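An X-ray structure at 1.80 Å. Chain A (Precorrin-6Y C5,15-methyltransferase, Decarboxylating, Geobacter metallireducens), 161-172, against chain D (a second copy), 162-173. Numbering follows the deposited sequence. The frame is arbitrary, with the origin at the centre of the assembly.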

# COMPACT_ATOMS: atom_id res chain seq x y z
N MET A 161 -23.63 2.60 -9.96
CA MET A 161 -22.84 3.02 -8.82
C MET A 161 -21.56 2.20 -8.90
O MET A 161 -21.61 1.01 -9.18
CB MET A 161 -23.58 2.64 -7.55
CG MET A 161 -24.88 3.38 -7.36
SD MET A 161 -24.65 4.76 -6.26
CE MET A 161 -24.12 3.88 -4.78
N VAL A 162 -20.41 2.83 -8.68
CA VAL A 162 -19.11 2.16 -8.87
C VAL A 162 -18.23 2.38 -7.65
O VAL A 162 -18.06 3.52 -7.21
CB VAL A 162 -18.37 2.68 -10.14
CG1 VAL A 162 -16.96 2.09 -10.25
CG2 VAL A 162 -19.16 2.37 -11.39
N GLU A 163 -17.68 1.30 -7.11
CA GLU A 163 -16.66 1.39 -6.06
C GLU A 163 -15.36 0.86 -6.63
O GLU A 163 -15.37 -0.10 -7.40
CB GLU A 163 -17.08 0.57 -4.85
CG GLU A 163 -15.97 0.35 -3.83
CD GLU A 163 -16.29 -0.74 -2.86
OE1 GLU A 163 -17.25 -0.57 -2.07
OE2 GLU A 163 -15.59 -1.76 -2.89
N VAL A 164 -14.24 1.50 -6.29
CA VAL A 164 -12.92 0.99 -6.67
C VAL A 164 -12.13 0.73 -5.40
O VAL A 164 -11.97 1.63 -4.56
CB VAL A 164 -12.16 1.97 -7.56
CG1 VAL A 164 -10.82 1.36 -8.02
CG2 VAL A 164 -13.01 2.38 -8.75
N ALA A 165 -11.68 -0.50 -5.22
CA ALA A 165 -10.84 -0.84 -4.08
C ALA A 165 -9.46 -1.18 -4.63
O ALA A 165 -9.31 -2.08 -5.46
CB ALA A 165 -11.40 -2.01 -3.31
N CYS A 166 -8.44 -0.45 -4.18
CA CYS A 166 -7.09 -0.81 -4.55
C CYS A 166 -6.48 -1.65 -3.43
O CYS A 166 -6.34 -1.18 -2.30
CB CYS A 166 -6.25 0.43 -4.82
SG CYS A 166 -4.63 0.02 -5.45
N VAL A 167 -6.14 -2.88 -3.76
CA VAL A 167 -5.65 -3.84 -2.77
C VAL A 167 -4.15 -4.05 -2.98
O VAL A 167 -3.72 -4.49 -4.04
CB VAL A 167 -6.40 -5.19 -2.87
CG1 VAL A 167 -5.84 -6.20 -1.84
CG2 VAL A 167 -7.91 -5.00 -2.67
N ASN A 168 -3.36 -3.70 -1.96
CA ASN A 168 -1.93 -3.98 -1.94
C ASN A 168 -1.67 -5.10 -0.93
O ASN A 168 -2.21 -5.10 0.16
CB ASN A 168 -1.12 -2.72 -1.60
CG ASN A 168 -0.81 -1.87 -2.84
OD1 ASN A 168 0.12 -2.16 -3.59
ND2 ASN A 168 -1.59 -0.83 -3.05
N VAL A 169 -0.87 -6.07 -1.34
CA VAL A 169 -0.54 -7.21 -0.49
C VAL A 169 0.97 -7.37 -0.51
O VAL A 169 1.57 -7.42 -1.59
CB VAL A 169 -1.17 -8.53 -1.02
CG1 VAL A 169 -0.73 -9.72 -0.14
CG2 VAL A 169 -2.70 -8.43 -0.99
N ALA A 170 1.57 -7.44 0.68
CA ALA A 170 2.97 -7.82 0.81
C ALA A 170 3.11 -8.96 1.82
O ALA A 170 2.46 -8.93 2.86
CB ALA A 170 3.82 -6.65 1.22
N LYS A 171 3.94 -9.95 1.51
CA LYS A 171 4.02 -11.20 2.29
C LYS A 171 5.43 -11.64 2.59
O LYS A 171 6.33 -11.47 1.75
CB LYS A 171 3.35 -12.35 1.52
CG LYS A 171 1.91 -12.12 1.12
CD LYS A 171 1.18 -13.43 0.97
CE LYS A 171 1.77 -14.32 -0.09
NZ LYS A 171 0.74 -15.26 -0.59
N THR A 172 5.62 -12.20 3.79
CA THR A 172 6.84 -12.92 4.16
C THR A 172 6.57 -14.42 4.03
O THR A 172 5.55 -14.91 4.55
CB THR A 172 7.25 -12.68 5.61
OG1 THR A 172 6.30 -13.31 6.47
CG2 THR A 172 7.32 -11.21 5.92
N VAL D 162 5.06 -20.04 9.71
CA VAL D 162 4.33 -18.77 9.83
C VAL D 162 4.48 -17.94 8.54
O VAL D 162 5.59 -17.73 8.06
CB VAL D 162 4.78 -17.95 11.09
CG1 VAL D 162 4.08 -16.57 11.17
CG2 VAL D 162 4.50 -18.73 12.38
N GLU D 163 3.36 -17.50 7.99
CA GLU D 163 3.34 -16.50 6.93
C GLU D 163 2.75 -15.22 7.51
O GLU D 163 1.81 -15.28 8.30
CB GLU D 163 2.48 -16.97 5.76
CG GLU D 163 2.21 -15.88 4.70
CD GLU D 163 1.12 -16.26 3.73
OE1 GLU D 163 1.39 -17.12 2.87
OE2 GLU D 163 0.00 -15.72 3.83
N VAL D 164 3.30 -14.07 7.12
CA VAL D 164 2.71 -12.78 7.46
C VAL D 164 2.32 -12.09 6.16
O VAL D 164 3.15 -11.96 5.27
CB VAL D 164 3.68 -11.88 8.24
CG1 VAL D 164 2.99 -10.59 8.67
CG2 VAL D 164 4.26 -12.63 9.44
N ALA D 165 1.06 -11.66 6.05
CA ALA D 165 0.60 -10.91 4.88
C ALA D 165 0.07 -9.53 5.31
O ALA D 165 -0.92 -9.43 6.05
CB ALA D 165 -0.47 -11.69 4.13
N CYS D 166 0.73 -8.48 4.86
CA CYS D 166 0.29 -7.13 5.18
C CYS D 166 -0.61 -6.67 4.07
O CYS D 166 -0.20 -6.58 2.90
CB CYS D 166 1.46 -6.16 5.34
SG CYS D 166 0.91 -4.51 5.82
N VAL D 167 -1.85 -6.39 4.45
CA VAL D 167 -2.90 -6.07 3.48
C VAL D 167 -3.28 -4.61 3.63
O VAL D 167 -3.69 -4.17 4.70
CB VAL D 167 -4.14 -7.01 3.66
CG1 VAL D 167 -5.32 -6.52 2.80
CG2 VAL D 167 -3.77 -8.46 3.32
N ASN D 168 -3.11 -3.88 2.54
CA ASN D 168 -3.46 -2.47 2.49
C ASN D 168 -4.60 -2.30 1.49
O ASN D 168 -4.47 -2.71 0.34
CB ASN D 168 -2.27 -1.61 2.07
CG ASN D 168 -1.45 -1.12 3.26
OD1 ASN D 168 -1.85 -0.19 3.96
ND2 ASN D 168 -0.30 -1.74 3.49
N VAL D 169 -5.69 -1.68 1.94
CA VAL D 169 -6.88 -1.47 1.10
C VAL D 169 -7.20 0.02 1.04
O VAL D 169 -7.30 0.67 2.09
CB VAL D 169 -8.11 -2.22 1.69
CG1 VAL D 169 -9.39 -1.87 0.92
CG2 VAL D 169 -7.87 -3.76 1.74
N ALA D 170 -7.35 0.58 -0.16
CA ALA D 170 -7.88 1.94 -0.31
C ALA D 170 -9.11 1.86 -1.17
O ALA D 170 -9.08 1.20 -2.20
CB ALA D 170 -6.87 2.85 -0.96
N LYS D 171 -10.19 2.52 -0.76
CA LYS D 171 -11.48 2.45 -1.46
C LYS D 171 -12.02 3.83 -1.81
O LYS D 171 -11.86 4.77 -1.05
CB LYS D 171 -12.53 1.81 -0.58
CG LYS D 171 -12.42 0.33 -0.39
CD LYS D 171 -13.80 -0.22 -0.06
CE LYS D 171 -14.21 0.13 1.36
NZ LYS D 171 -15.25 -0.79 1.82
N THR D 172 -12.73 3.92 -2.93
CA THR D 172 -13.46 5.15 -3.25
C THR D 172 -14.82 5.16 -2.57
O THR D 172 -15.42 4.11 -2.34
CB THR D 172 -13.68 5.33 -4.75
OG1 THR D 172 -14.34 4.17 -5.27
CG2 THR D 172 -12.35 5.53 -5.48
N LYS D 173 -15.30 6.35 -2.24
CA LYS D 173 -16.73 6.58 -2.06
C LYS D 173 -17.09 8.04 -2.30
O LYS D 173 -16.34 8.78 -2.94
CB LYS D 173 -17.17 6.15 -0.66
CG LYS D 173 -16.82 7.14 0.43
CD LYS D 173 -17.09 6.57 1.81
CE LYS D 173 -17.34 7.67 2.83
NZ LYS D 173 -18.73 8.18 2.76
O HOH W 1 -17.54 -1.30 0.39
O HOH W 2 0.35 -17.71 0.67

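Two copies of one strand pair edge to edge, their N-to-C directions 167° apart, so the sheet runs antiparallel from one subunit into the other and the two stretches bury 832 Å² between them. The register centres on Asn A168 opposite Asn D168, and almost every contact on one side of that point recurs, with copies exchanged, on the other. Met A161 lies beyond reach of chain D, and Val A162 barely touches it. Glu A163 is the first substantial contact: its CA-to-CB bond points sideways, but chi1 and chi2 are both t and the extended chain brings the carboxylate to Lys D171. The charged atoms stay apart, Glu A163 OE1 lying 4.4 Å from Lys D171 NZ, beyond a salt bridge; water 1 fills the gap, donating to Glu A163 OE1 (2.6 Å) and accepting from Lys D171 NZ (2.7 Å).

Val A164 opens the backbone ladder. Its O accepts from Thr D172 N at 2.9 Å, whereas its N donates to the side-chain Thr D172 OG1, also at 2.9 Å; with chi1 in p, the threonine hydroxyl takes the place a backbone carbonyl would fill in a regular pair. Ala A165 sits opposite Lys D171 in a non-hydrogen-bonded pair, where the CA atoms are only about 4.3 Å apart; its small methyl lies against the lysine stem, Ala A165 CB to Lys D171 CG being 3.9 Å. Cys A166 returns to full pairing: Cys A166 N donates to Ala D170 O (2.7 Å), and Ala D170 N donates to Cys A166 O (2.9 Å).

Val A167 faces Val D169 on the side of the sheet that carries Ala A165 and Val A169. These buried valines suit an extended backbone and supply apolar surface, while the strands meet here through CA-H...O contacts such as Val A167 CA to Asn D168 O (3.5 Å). At Asn A168 the ladder passes through its midpoint: Asn A168 N to Asn D168 O is 2.7 Å, and Asn D168 N to Asn A168 O is 2.8 Å. The two side chains share the opposite face and pack CB to CB at 4.0 Å; their amides make no hydrogen bond to each other.

Val A169 touches its partner lightly, Val A169 CG2 to Val D167 CG2 being 4.4 Å. Ala A170 mirrors the earlier cysteine pair, with Ala A170 N to Cys D166 O at 3.0 Å and Cys D166 N to Ala A170 O at 2.7 Å. Lys A171 lays its stem over Ala D165 (Lys A171 CG to Ala D165 CB, 3.9 Å) and forms a long salt bridge, Lys A171 NZ to Glu D163 OE1 at 4.0 Å, reinforced by water 2, which accepts from Lys A171 NZ (2.8 Å) and donates to Glu D163 OE1 (2.5 Å). Thr A172, buried and also p, closes the ladder: Thr A172 N donates to Val D164 O (2.9 Å), and Thr A172 OG1 accepts from Val D164 N at a longer 3.2 Å.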